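Local coordinates for cyclic AMP receptor protein (Thermus thermophilus, PDB 4EV0) that activates transcription from specific promoters in a cyclic AMP-dependent manner, acting as a DNA-binding homodimer, at residues B[17-27]-B[97-108]; B[38-46]-B[76-85]. All coordinates share one frame; numbering follows the deposited sequence.

Contact 1: B[17-27]-B[97-108]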
loop_
_atom_site.group_PDB
_atom_site.type_symbol
_atom_site.label_atom_id
_atom_site.label_comp_id
_atom_site.label_asym_id
_atom_site.label_seq_id
_atom_site.Cartn_x
_atom_site.Cartn_y
_atom_site.Cartn_z
ATOM N N LEU B 17 -14.875 31.663 -0.478
ATOM C CA LEU B 17 -15.261 31.526 0.916
ATOM C C LEU B 17 -14.267 30.650 1.677
ATOM O O LEU B 17 -13.781 31.025 2.742
ATOM C CB LEU B 17 -16.676 30.931 0.980
ATOM C CG LEU B 17 -17.516 30.860 2.257
ATOM C CD1 LEU B 17 -18.971 30.598 1.872
ATOM C CD2 LEU B 17 -17.037 29.764 3.195
ATOM N N ALA B 18 -13.970 29.481 1.121
ATOM C CA ALA B 18 -13.049 28.542 1.758
ATOM C C ALA B 18 -11.632 29.122 1.929
ATOM O O ALA B 18 -11.036 29.022 3.004
ATOM C CB ALA B 18 -13.020 27.219 0.990
ATOM N N LEU B 19 -11.113 29.759 0.883
ATOM C CA LEU B 19 -9.766 30.322 0.913
ATOM C C LEU B 19 -9.553 31.376 2.004
ATOM O O LEU B 19 -8.412 31.643 2.395
ATOM C CB LEU B 19 -9.415 30.911 -0.454
ATOM C CG LEU B 19 -9.102 29.836 -1.492
ATOM C CD1 LEU B 19 -8.899 30.442 -2.868
ATOM C CD2 LEU B 19 -7.873 29.057 -1.052
ATOM N N SER B 20 -10.648 31.962 2.497
ATOM C CA SER B 20 -10.567 33.071 3.454
ATOM C C SER B 20 -10.198 32.607 4.862
ATOM O O SER B 20 -9.866 33.428 5.726
ATOM C CB SER B 20 -11.870 33.885 3.477
ATOM O OG SER B 20 -12.929 33.193 4.127
ATOM N N TYR B 21 -10.264 31.291 5.086
ATOM C CA TYR B 21 -9.882 30.707 6.373
ATOM C C TYR B 21 -8.362 30.431 6.476
ATOM O O TYR B 21 -7.837 30.108 7.548
ATOM C CB TYR B 21 -10.686 29.428 6.620
ATOM C CG TYR B 21 -12.157 29.647 6.923
ATOM C CD1 TYR B 21 -13.067 29.944 5.911
ATOM C CD2 TYR B 21 -12.645 29.515 8.218
ATOM C CE1 TYR B 21 -14.418 30.131 6.188
ATOM C CE2 TYR B 21 -13.994 29.700 8.503
ATOM C CZ TYR B 21 -14.872 30.009 7.485
ATOM O OH TYR B 21 -16.210 30.195 7.771
ATOM N N PHE B 22 -7.666 30.571 5.350
ATOM C CA PHE B 22 -6.254 30.211 5.253
ATOM C C PHE B 22 -5.313 31.354 5.676
ATOM O O PHE B 22 -5.695 32.528 5.698
ATOM C CB PHE B 22 -5.926 29.777 3.829
ATOM C CG PHE B 22 -6.404 28.408 3.492
ATOM C CD1 PHE B 22 -7.756 28.147 3.333
ATOM C CD2 PHE B 22 -5.500 27.370 3.315
ATOM C CE1 PHE B 22 -8.196 26.858 3.014
ATOM C CE2 PHE B 22 -5.936 26.098 3.000
ATOM C CZ PHE B 22 -7.281 25.847 2.849
ATOM N N GLN B 23 -4.086 30.986 6.025
ATOM C CA GLN B 23 -3.063 31.946 6.408
ATOM C C GLN B 23 -1.850 31.705 5.525
ATOM O O GLN B 23 -1.520 30.556 5.199
ATOM C CB GLN B 23 -2.707 31.781 7.886
ATOM C CG GLN B 23 -3.942 31.844 8.781
ATOM C CD GLN B 23 -3.638 31.890 10.269
ATOM O OE1 GLN B 23 -2.506 32.146 10.688
ATOM N NE2 GLN B 23 -4.669 31.641 11.082
ATOM N N ARG B 24 -1.203 32.790 5.119
ATOM C CA ARG B 24 -0.045 32.701 4.247
ATOM C C ARG B 24 1.215 32.367 5.052
ATOM O O ARG B 24 1.467 32.966 6.087
ATOM C CB ARG B 24 0.124 34.014 3.480
ATOM C CG ARG B 24 -1.121 34.431 2.685
ATOM C CD ARG B 24 -0.934 35.803 2.025
ATOM N NE ARG B 24 -1.734 35.948 0.805
ATOM C CZ ARG B 24 -2.753 36.794 0.664
ATOM N NH1 ARG B 24 -3.107 37.577 1.669
ATOM N NH2 ARG B 24 -3.414 36.858 -0.487
ATOM N N ARG B 25 1.979 31.383 4.584
ATOM C CA ARG B 25 3.269 31.033 5.181
ATOM C C ARG B 25 4.301 30.839 4.060
ATOM O O ARG B 25 3.993 30.239 3.026
ATOM C CB ARG B 25 3.165 29.760 6.034
ATOM C CG ARG B 25 2.207 29.837 7.245
ATOM C CD ARG B 25 2.849 30.576 8.413
ATOM N NE ARG B 25 2.146 30.403 9.689
ATOM C CZ ARG B 25 1.155 31.182 10.117
ATOM N NH1 ARG B 25 0.706 32.173 9.353
ATOM N NH2 ARG B 25 0.601 30.966 11.306
ATOM N N LEU B 26 5.512 31.361 4.262
ATOM C CA LEU B 26 6.555 31.315 3.232
ATOM C C LEU B 26 7.757 30.462 3.634
ATOM O O LEU B 26 8.277 30.592 4.748
ATOM C CB LEU B 26 7.027 32.725 2.864
ATOM C CG LEU B 26 6.165 33.552 1.903
ATOM C CD1 LEU B 26 4.819 33.937 2.516
ATOM C CD2 LEU B 26 6.922 34.805 1.440
ATOM N N TYR B 27 8.192 29.589 2.722
ATOM C CA TYR B 27 9.382 28.759 2.939
ATOM C C TYR B 27 10.340 28.830 1.758
ATOM O O TYR B 27 10.022 28.337 0.670
ATOM C CB TYR B 27 8.997 27.295 3.228
ATOM C CG TYR B 27 8.289 27.151 4.547
ATOM C CD1 TYR B 27 6.907 27.303 4.639
ATOM C CD2 TYR B 27 9.007 26.916 5.712
ATOM C CE1 TYR B 27 6.260 27.210 5.856
ATOM C CE2 TYR B 27 8.368 26.821 6.936
ATOM C CZ TYR B 27 6.997 26.972 7.006
ATOM O OH TYR B 27 6.373 26.880 8.232
ATOM N N LEU B 97 2.916 28.746 0.890
ATOM C CA LEU B 97 1.970 27.793 1.445
ATOM C C LEU B 97 0.752 28.502 2.001
ATOM O O LEU B 97 0.879 29.516 2.697
ATOM C CB LEU B 97 2.637 26.989 2.564
ATOM C CG LEU B 97 3.788 26.068 2.139
ATOM C CD1 LEU B 97 4.315 25.291 3.330
ATOM C CD2 LEU B 97 3.350 25.111 1.026
ATOM N N LEU B 98 -0.431 27.982 1.694
ATOM C CA LEU B 98 -1.645 28.447 2.346
ATOM C C LEU B 98 -1.991 27.454 3.442
ATOM O O LEU B 98 -2.285 26.287 3.165
ATOM C CB LEU B 98 -2.790 28.587 1.346
ATOM C CG LEU B 98 -2.716 29.746 0.354
ATOM C CD1 LEU B 98 -3.779 29.582 -0.713
ATOM C CD2 LEU B 98 -2.860 31.100 1.058
ATOM N N ALA B 99 -1.935 27.913 4.689
ATOM C CA ALA B 99 -2.108 27.033 5.840
ATOM C C ALA B 99 -3.502 27.123 6.438
ATOM O O ALA B 99 -4.069 28.217 6.593
ATOM C CB ALA B 99 -1.072 27.341 6.894
ATOM N N LEU B 100 -4.057 25.971 6.789
ATOM C CA LEU B 100 -5.345 25.960 7.459
ATOM C C LEU B 100 -5.226 25.283 8.819
ATOM O O LEU B 100 -4.940 24.089 8.913
ATOM C CB LEU B 100 -6.378 25.271 6.579
ATOM C CG LEU B 100 -7.735 25.004 7.213
ATOM C CD1 LEU B 100 -8.415 26.319 7.569
ATOM C CD2 LEU B 100 -8.566 24.170 6.250
ATOM N N PHE B 101 -5.423 26.055 9.876
ATOM C CA PHE B 101 -5.263 25.521 11.220
ATOM C C PHE B 101 -6.491 24.746 11.648
ATOM O O PHE B 101 -7.527 24.814 10.993
ATOM C CB PHE B 101 -4.843 26.617 12.194
ATOM C CG PHE B 101 -3.425 27.053 11.986
ATOM C CD1 PHE B 101 -3.096 27.920 10.952
ATOM C CD2 PHE B 101 -2.405 26.543 12.773
ATOM C CE1 PHE B 101 -1.769 28.301 10.725
ATOM C CE2 PHE B 101 -1.076 26.923 12.550
ATOM C CZ PHE B 101 -0.764 27.802 11.526
ATOM N N ARG B 102 -6.355 23.966 12.711
ATOM C CA ARG B 102 -7.399 23.026 13.090
ATOM C C ARG B 102 -8.703 23.736 13.489
ATOM O O ARG B 102 -9.793 23.332 13.071
ATOM C CB ARG B 102 -6.906 22.104 14.204
ATOM C CG ARG B 102 -7.825 20.929 14.437
ATOM C CD ARG B 102 -7.263 19.951 15.445
ATOM N NE ARG B 102 -8.348 19.286 16.157
ATOM C CZ ARG B 102 -8.978 18.186 15.741
ATOM N NH1 ARG B 102 -8.623 17.583 14.606
ATOM N NH2 ARG B 102 -9.961 17.679 16.475
ATOM N N GLU B 103 -8.586 24.801 14.281
ATOM C CA GLU B 103 -9.764 25.549 14.713
ATOM C C GLU B 103 -10.458 26.238 13.539
ATOM O O GLU B 103 -11.681 26.365 13.524
ATOM C CB GLU B 103 -9.416 26.569 15.809
ATOM C CG GLU B 103 -8.911 25.951 17.110
ATOM C CD GLU B 103 -9.766 24.775 17.571
ATOM O OE1 GLU B 103 -10.868 25.008 18.124
ATOM O OE2 GLU B 103 -9.338 23.610 17.369
ATOM N N ASP B 104 -9.680 26.673 12.550
ATOM C CA ASP B 104 -10.270 27.342 11.395
ATOM C C ASP B 104 -10.883 26.344 10.430
ATOM O O ASP B 104 -11.877 26.642 9.762
ATOM C CB ASP B 104 -9.243 28.218 10.689
ATOM C CG ASP B 104 -8.820 29.400 11.531
ATOM O OD1 ASP B 104 -9.710 30.108 12.058
ATOM O OD2 ASP B 104 -7.599 29.611 11.676
ATOM N N TYR B 105 -10.288 25.156 10.373
ATOM C CA TYR B 105 -10.834 24.064 9.596
ATOM C C TYR B 105 -12.206 23.639 10.150
ATOM O O TYR B 105 -13.154 23.433 9.389
ATOM C CB TYR B 105 -9.838 22.894 9.582
ATOM C CG TYR B 105 -10.471 21.549 9.383
ATOM C CD1 TYR B 105 -10.683 21.041 8.104
ATOM C CD2 TYR B 105 -10.854 20.778 10.470
ATOM C CE1 TYR B 105 -11.270 19.804 7.913
ATOM C CE2 TYR B 105 -11.448 19.526 10.292
ATOM C CZ TYR B 105 -11.650 19.044 9.011
ATOM O OH TYR B 105 -12.240 17.810 8.832
ATOM N N LEU B 106 -12.299 23.528 11.475
ATOM C CA LEU B 106 -13.529 23.119 12.156
ATOM C C LEU B 106 -14.705 24.064 11.897
ATOM O O LEU B 106 -15.858 23.636 11.784
ATOM C CB LEU B 106 -13.289 23.001 13.666
ATOM C CG LEU B 106 -12.478 21.771 14.077
ATOM C CD1 LEU B 106 -12.361 21.687 15.587
ATOM C CD2 LEU B 106 -13.125 20.525 13.521
ATOM N N ALA B 107 -14.413 25.353 11.809
ATOM C CA ALA B 107 -15.463 26.316 11.518
ATOM C C ALA B 107 -15.797 26.300 10.023
ATOM O O ALA B 107 -16.947 26.542 9.638
ATOM C CB ALA B 107 -15.072 27.727 11.996
ATOM N N LEU B 108 -14.802 26.003 9.185
ATOM C CA LEU B 108 -15.024 25.970 7.738
ATOM C C LEU B 108 -15.958 24.837 7.277
ATOM O O LEU B 108 -16.868 25.059 6.475
ATOM C CB LEU B 108 -13.702 25.890 6.976
ATOM C CG LEU B 108 -13.837 25.628 5.467
ATOM C CD1 LEU B 108 -14.657 26.734 4.799
ATOM C CD2 LEU B 108 -12.460 25.490 4.801
HETATM O O HOH W 1 -6.271 29.032 9.137
HETATM O O HOH W 2 -5.871 30.703 13.819
#
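Ala99 N donates to Gln23 O at 2.7 Å, and Ala99 O takes Gln23 N at 2.8 Å in return, a hydrogen-bonded antiparallel pair that joins strand 23-27 to strand 97-101 at the outer side of a sheet of the cyclic nucleotide-binding beta roll. Arg25 and Leu97 form the next such pair. Past the end of the ladder, the turn before strand 23-27 packs on the helix that follows strand 97-101. Leu108 CB sits over the centre of one Tyr21 face, 3.9 Å from the ring centroid, while Leu108 CD1 reaches CE1 on that same ring. Replacing Tyr21 with an alanine would probably open a gap over Leu108 and leave helix 102-111 less firmly held against the turn. Phe22 receives Leu100 CB over one face, offset toward the rim, and Leu98 O at its edge. One water lies among Tyr21 O, Phe101 N and Asp104 OD2, accepting from Phe101 N. Ala99, on the same face as Gln23 and Arg25, is small enough to lie under the Arg25 chain, CB facing CG. That chain bends at chi2 (-79°), bringing one guanidinium face against Phe101 CE1, the planes 48° apart, with Arg25 NH2 3.5 Å from Phe101 CZ.

Contact 2: B[38-46]-B[76-85]. With CMP (adenosine-3',5'-cyclic-monophosphate), chain G.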
loop_
_atom_site.group_PDB
_atom_site.type_symbol
_atom_site.label_atom_id
_atom_site.label_comp_id
_atom_site.label_asym_id
_atom_site.label_seq_id
_atom_site.Cartn_x
_atom_site.Cartn_y
_atom_site.Cartn_z
ATOM N N ASP B 38 6.742 15.555 14.529
ATOM C CA ASP B 38 6.441 16.878 15.060
ATOM C C ASP B 38 4.954 17.010 15.442
ATOM O O ASP B 38 4.082 16.356 14.851
ATOM C CB ASP B 38 6.825 17.955 14.041
ATOM C CG ASP B 38 8.319 18.316 14.074
ATOM O OD1 ASP B 38 9.071 17.760 14.909
ATOM O OD2 ASP B 38 8.733 19.182 13.261
ATOM N N LEU B 39 4.674 17.852 16.437
ATOM C CA LEU B 39 3.299 18.220 16.760
ATOM C C LEU B 39 2.771 19.028 15.584
ATOM O O LEU B 39 3.433 19.960 15.135
ATOM C CB LEU B 39 3.270 19.059 18.045
ATOM C CG LEU B 39 1.937 19.574 18.612
ATOM C CD1 LEU B 39 2.014 19.670 20.126
ATOM C CD2 LEU B 39 1.552 20.933 18.022
ATOM N N GLY B 40 1.597 18.673 15.070
ATOM C CA GLY B 40 1.036 19.390 13.937
ATOM C C GLY B 40 -0.363 19.926 14.187
ATOM O O GLY B 40 -1.210 19.235 14.763
ATOM N N GLN B 41 -0.617 21.153 13.746
ATOM C CA GLN B 41 -1.922 21.759 13.975
ATOM C C GLN B 41 -2.524 22.389 12.723
ATOM O O GLN B 41 -3.508 23.121 12.805
ATOM C CB GLN B 41 -1.857 22.760 15.136
ATOM C CG GLN B 41 -1.615 22.084 16.484
ATOM C CD GLN B 41 -1.743 23.022 17.671
ATOM O OE1 GLN B 41 -1.908 24.233 17.513
ATOM N NE2 GLN B 41 -1.672 22.459 18.873
ATOM N N ALA B 42 -1.946 22.082 11.565
ATOM C CA ALA B 42 -2.404 22.676 10.310
ATOM C C ALA B 42 -2.084 21.828 9.081
ATOM O O ALA B 42 -1.090 21.083 9.059
ATOM C CB ALA B 42 -1.805 24.068 10.146
ATOM N N LEU B 43 -2.926 21.952 8.056
ATOM C CA LEU B 43 -2.608 21.392 6.743
ATOM C C LEU B 43 -2.187 22.530 5.830
ATOM O O LEU B 43 -2.368 23.699 6.168
ATOM C CB LEU B 43 -3.798 20.633 6.145
ATOM C CG LEU B 43 -5.143 21.345 5.949
ATOM C CD1 LEU B 43 -5.198 22.207 4.678
ATOM C CD2 LEU B 43 -6.276 20.330 5.963
ATOM N N TYR B 44 -1.643 22.197 4.669
ATOM C CA TYR B 44 -1.152 23.213 3.755
ATOM C C TYR B 44 -1.561 22.921 2.317
ATOM O O TYR B 44 -1.512 21.773 1.856
ATOM C CB TYR B 44 0.383 23.328 3.825
ATOM C CG TYR B 44 0.963 23.602 5.198
ATOM C CD1 TYR B 44 1.286 22.563 6.056
ATOM C CD2 TYR B 44 1.200 24.899 5.630
ATOM C CE1 TYR B 44 1.821 22.800 7.311
ATOM C CE2 TYR B 44 1.735 25.155 6.893
ATOM C CZ TYR B 44 2.047 24.097 7.726
ATOM O OH TYR B 44 2.580 24.335 8.976
ATOM N N LEU B 45 -1.962 23.978 1.622
ATOM C CA LEU B 45 -2.067 23.977 0.172
ATOM C C LEU B 45 -0.821 24.656 -0.370
ATOM O O LEU B 45 -0.323 25.610 0.229
ATOM C CB LEU B 45 -3.294 24.774 -0.261
ATOM C CG LEU B 45 -4.521 24.041 -0.802
ATOM C CD1 LEU B 45 -4.552 22.574 -0.362
ATOM C CD2 LEU B 45 -5.775 24.762 -0.360
ATOM N N VAL B 46 -0.305 24.168 -1.494
ATOM C CA VAL B 46 0.821 24.829 -2.149
ATOM C C VAL B 46 0.298 25.889 -3.113
ATOM O O VAL B 46 -0.411 25.574 -4.071
ATOM C CB VAL B 46 1.716 23.834 -2.911
ATOM C CG1 VAL B 46 2.715 24.585 -3.793
ATOM C CG2 VAL B 46 2.424 22.901 -1.937
ATOM N N GLU B 76 -2.521 16.908 6.293
ATOM C CA GLU B 76 -3.917 16.806 6.713
ATOM C C GLU B 76 -4.135 15.777 7.832
ATOM O O GLU B 76 -5.141 15.811 8.527
ATOM C CB GLU B 76 -4.823 16.522 5.508
ATOM C CG GLU B 76 -4.740 15.096 4.954
ATOM C CD GLU B 76 -3.404 14.758 4.266
ATOM O OE1 GLU B 76 -2.691 15.673 3.783
ATOM O OE2 GLU B 76 -3.068 13.553 4.202
ATOM N N MET B 77 -3.184 14.875 8.023
ATOM C CA MET B 77 -3.364 13.815 9.007
ATOM C C MET B 77 -3.258 14.330 10.448
ATOM O O MET B 77 -4.131 14.055 11.267
ATOM C CB MET B 77 -2.423 12.640 8.719
ATOM C CG MET B 77 -2.740 11.953 7.381
ATOM S SD MET B 77 -1.420 10.965 6.581
ATOM C CE MET B 77 -1.007 9.770 7.836
ATOM N N SER B 78 -2.209 15.092 10.750
ATOM C CA SER B 78 -2.063 15.673 12.080
ATOM C C SER B 78 -3.193 16.663 12.340
ATOM O O SER B 78 -3.688 16.774 13.461
ATOM C CB SER B 78 -0.703 16.346 12.238
ATOM O OG SER B 78 0.344 15.395 12.107
ATOM N N LEU B 79 -3.618 17.354 11.287
ATOM C CA LEU B 79 -4.783 18.224 11.374
ATOM C C LEU B 79 -6.037 17.471 11.836
ATOM O O LEU B 79 -6.819 17.966 12.649
ATOM C CB LEU B 79 -5.062 18.908 10.030
ATOM C CG LEU B 79 -6.326 19.774 10.120
ATOM C CD1 LEU B 79 -5.997 21.260 9.986
ATOM C CD2 LEU B 79 -7.398 19.341 9.131
ATOM N N LEU B 80 -6.207 16.265 11.312
ATOM C CA LEU B 80 -7.407 15.486 11.554
ATOM C C LEU B 80 -7.388 14.738 12.876
ATOM O O LEU B 80 -8.360 14.801 13.625
ATOM C CB LEU B 80 -7.635 14.519 10.395
ATOM C CG LEU B 80 -8.118 15.169 9.099
ATOM C CD1 LEU B 80 -7.914 14.216 7.927
ATOM C CD2 LEU B 80 -9.598 15.591 9.232
ATOM N N ASP B 81 -6.291 14.039 13.168
ATOM C CA ASP B 81 -6.242 13.139 14.329
ATOM C C ASP B 81 -5.369 13.627 15.492
ATOM O O ASP B 81 -5.310 12.981 16.544
ATOM C CB ASP B 81 -5.820 11.719 13.909
ATOM C CG ASP B 81 -4.439 11.671 13.256
ATOM O OD1 ASP B 81 -3.629 12.613 13.480
ATOM O OD2 ASP B 81 -4.163 10.677 12.514
ATOM N N GLU B 82 -4.690 14.754 15.283
ATOM C CA GLU B 82 -3.787 15.344 16.281
ATOM C C GLU B 82 -2.592 14.434 16.596
ATOM O O GLU B 82 -1.905 14.629 17.596
ATOM C CB GLU B 82 -4.536 15.757 17.573
ATOM C CG GLU B 82 -5.863 16.519 17.342
ATOM C CD GLU B 82 -6.536 17.026 18.642
ATOM O OE1 GLU B 82 -7.734 16.728 18.865
ATOM O OE2 GLU B 82 -5.883 17.744 19.432
ATOM N N GLY B 83 -2.350 13.436 15.743
ATOM C CA GLY B 83 -1.167 12.596 15.861
ATOM C C GLY B 83 0.066 13.344 15.367
ATOM O O GLY B 83 -0.051 14.404 14.747
ATOM N N GLU B 84 1.251 12.796 15.613
ATOM C CA GLU B 84 2.459 13.405 15.070
ATOM C C GLU B 84 2.440 13.367 13.549
ATOM O O GLU B 84 1.683 12.593 12.942
ATOM C CB GLU B 84 3.706 12.715 15.608
ATOM C CG GLU B 84 3.837 12.793 17.106
ATOM C CD GLU B 84 4.987 11.961 17.626
ATOM O OE1 GLU B 84 5.362 10.975 16.950
ATOM O OE2 GLU B 84 5.517 12.302 18.711
ATOM N N ARG B 85 3.254 14.220 12.937
ATOM C CA ARG B 85 3.416 14.208 11.497
ATOM C C ARG B 85 3.894 12.821 11.076
ATOM O O ARG B 85 4.849 12.287 11.644
ATOM C CB ARG B 85 4.446 15.247 11.078
ATOM C CG ARG B 85 4.055 16.663 11.397
ATOM C CD ARG B 85 2.816 17.041 10.629
ATOM N NE ARG B 85 2.556 18.473 10.732
ATOM C CZ ARG B 85 1.460 19.058 10.257
ATOM N NH1 ARG B 85 0.532 18.309 9.648
ATOM N NH2 ARG B 85 1.296 20.378 10.384
HETATM P P CMP G . 0.744 14.739 8.168
HETATM O O1P CMP G . 0.084 15.843 8.941
HETATM O O2P CMP G . 0.730 13.340 8.740
HETATM O "O5'" CMP G . 2.258 15.156 7.789
HETATM C "C5'" CMP G . 2.926 14.570 6.673
HETATM C "C4'" CMP G . 1.978 14.503 5.526
HETATM O "O4'" CMP G . 2.478 13.698 4.441
HETATM C "C3'" CMP G . 0.677 13.835 5.843
HETATM O "O3'" CMP G . -0.092 14.581 6.765
HETATM C "C2'" CMP G . 0.091 13.667 4.453
HETATM O "O2'" CMP G . -0.356 14.908 3.938
HETATM C "C1'" CMP G . 1.359 13.261 3.681
HETATM N N9 CMP G . 1.439 11.807 3.508
HETATM C C8 CMP G . 1.528 10.876 4.474
HETATM N N7 CMP G . 1.543 9.634 3.912
HETATM C C5 CMP G . 1.465 9.780 2.572
HETATM C C6 CMP G . 1.454 8.883 1.387
HETATM N N6 CMP G . 1.523 7.532 1.545
HETATM N N1 CMP G . 1.362 9.465 0.159
HETATM C C2 CMP G . 1.285 10.796 -0.000
HETATM N N3 CMP G . 1.305 11.668 1.034
HETATM C C4 CMP G . 1.390 11.222 2.312
HETATM O O HOH W 3 4.287 20.192 12.853
HETATM O O HOH W 4 0.291 16.924 16.407
HETATM O O HOH W 5 -4.213 19.029 15.059
HETATM O O HOH W 6 3.342 22.571 11.037
#
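This is a buried, largely polar contact at the phosphate end of the cyclic AMP pocket, where the loop leading into strand 42-46 meets helix 76-81 and the segment after it. Arg85 carries most of it. Its backbone N donates to Asp38 O, and its side chain, bent at chi2 (-63°), runs back past Gly40 to the start of the strand. There NH2 donates to Ala42 O at 2.8 Å, on a lone pair and within the guanidinium plane, while NH1 reaches the cyclic AMP oxygen O1P at 2.6 Å. An arginine suits this place because one flat group can bind a backbone carbonyl and a phosphate at once. Gly40 CA lies 3.4 Å above one face of the guanidinium; on this backbone a CB at Gly40 would run into Arg85 NE and Ser78 CB, so a glycine suits the position. A water that accepts a hydrogen bond from Arg85 NH2 also meets Tyr44 OH, and Phe34 adds a cation-pi contact.

O1P is gripped a second time by Ser78 N, at 3.0 Å and nearly straight (168°), from the first turn of the helix, whose N-terminal dipole would probably favour the negative phosphate. Ser78 OG donates to Gly83 O, tying the helix to the loop that leads to Arg85. Glu76 OE1 accepts from the ribose O2' in a bond modelled as very short, and its OE2 pairs with Arg126. On the apolar side, Leu43 CD2 meets Leu79 CD2 at 3.5 Å, their side chains crossing obliquely, and Leu119 of helix 114-135 also packs on Leu43. A short helix giving backbone N-H groups to the cyclic phosphate, followed by an arginine that binds it, is the phosphate-binding cassette of the cyclic nucleotide-binding domain.

Overall arrangement
Contacts 1 and 2 have centres 12 Å apart and share one antiparallel sheet, in which strand 95-101 runs beside strand 42-46; along the chain, contact 2 is nested within the loop that contact 1 closes. Leu98 N lies 2.8 Å from Leu45 O, a probable backbone hydrogen bond between the strands, and Arg102 NH1 lies 2.7 Å from Leu79 O, probably bonding the helix of contact 1 to that of contact 2. Contact 2 binds cyclic AMP directly, whereas contact 1 lies farther off, the Leu97 side chain being about 11 Å from the nucleotide. Both reach the second subunit: Tyr105 OH hydrogen-bonds to His117 of that subunit, and Asp81 forms a salt bridge with its Arg128.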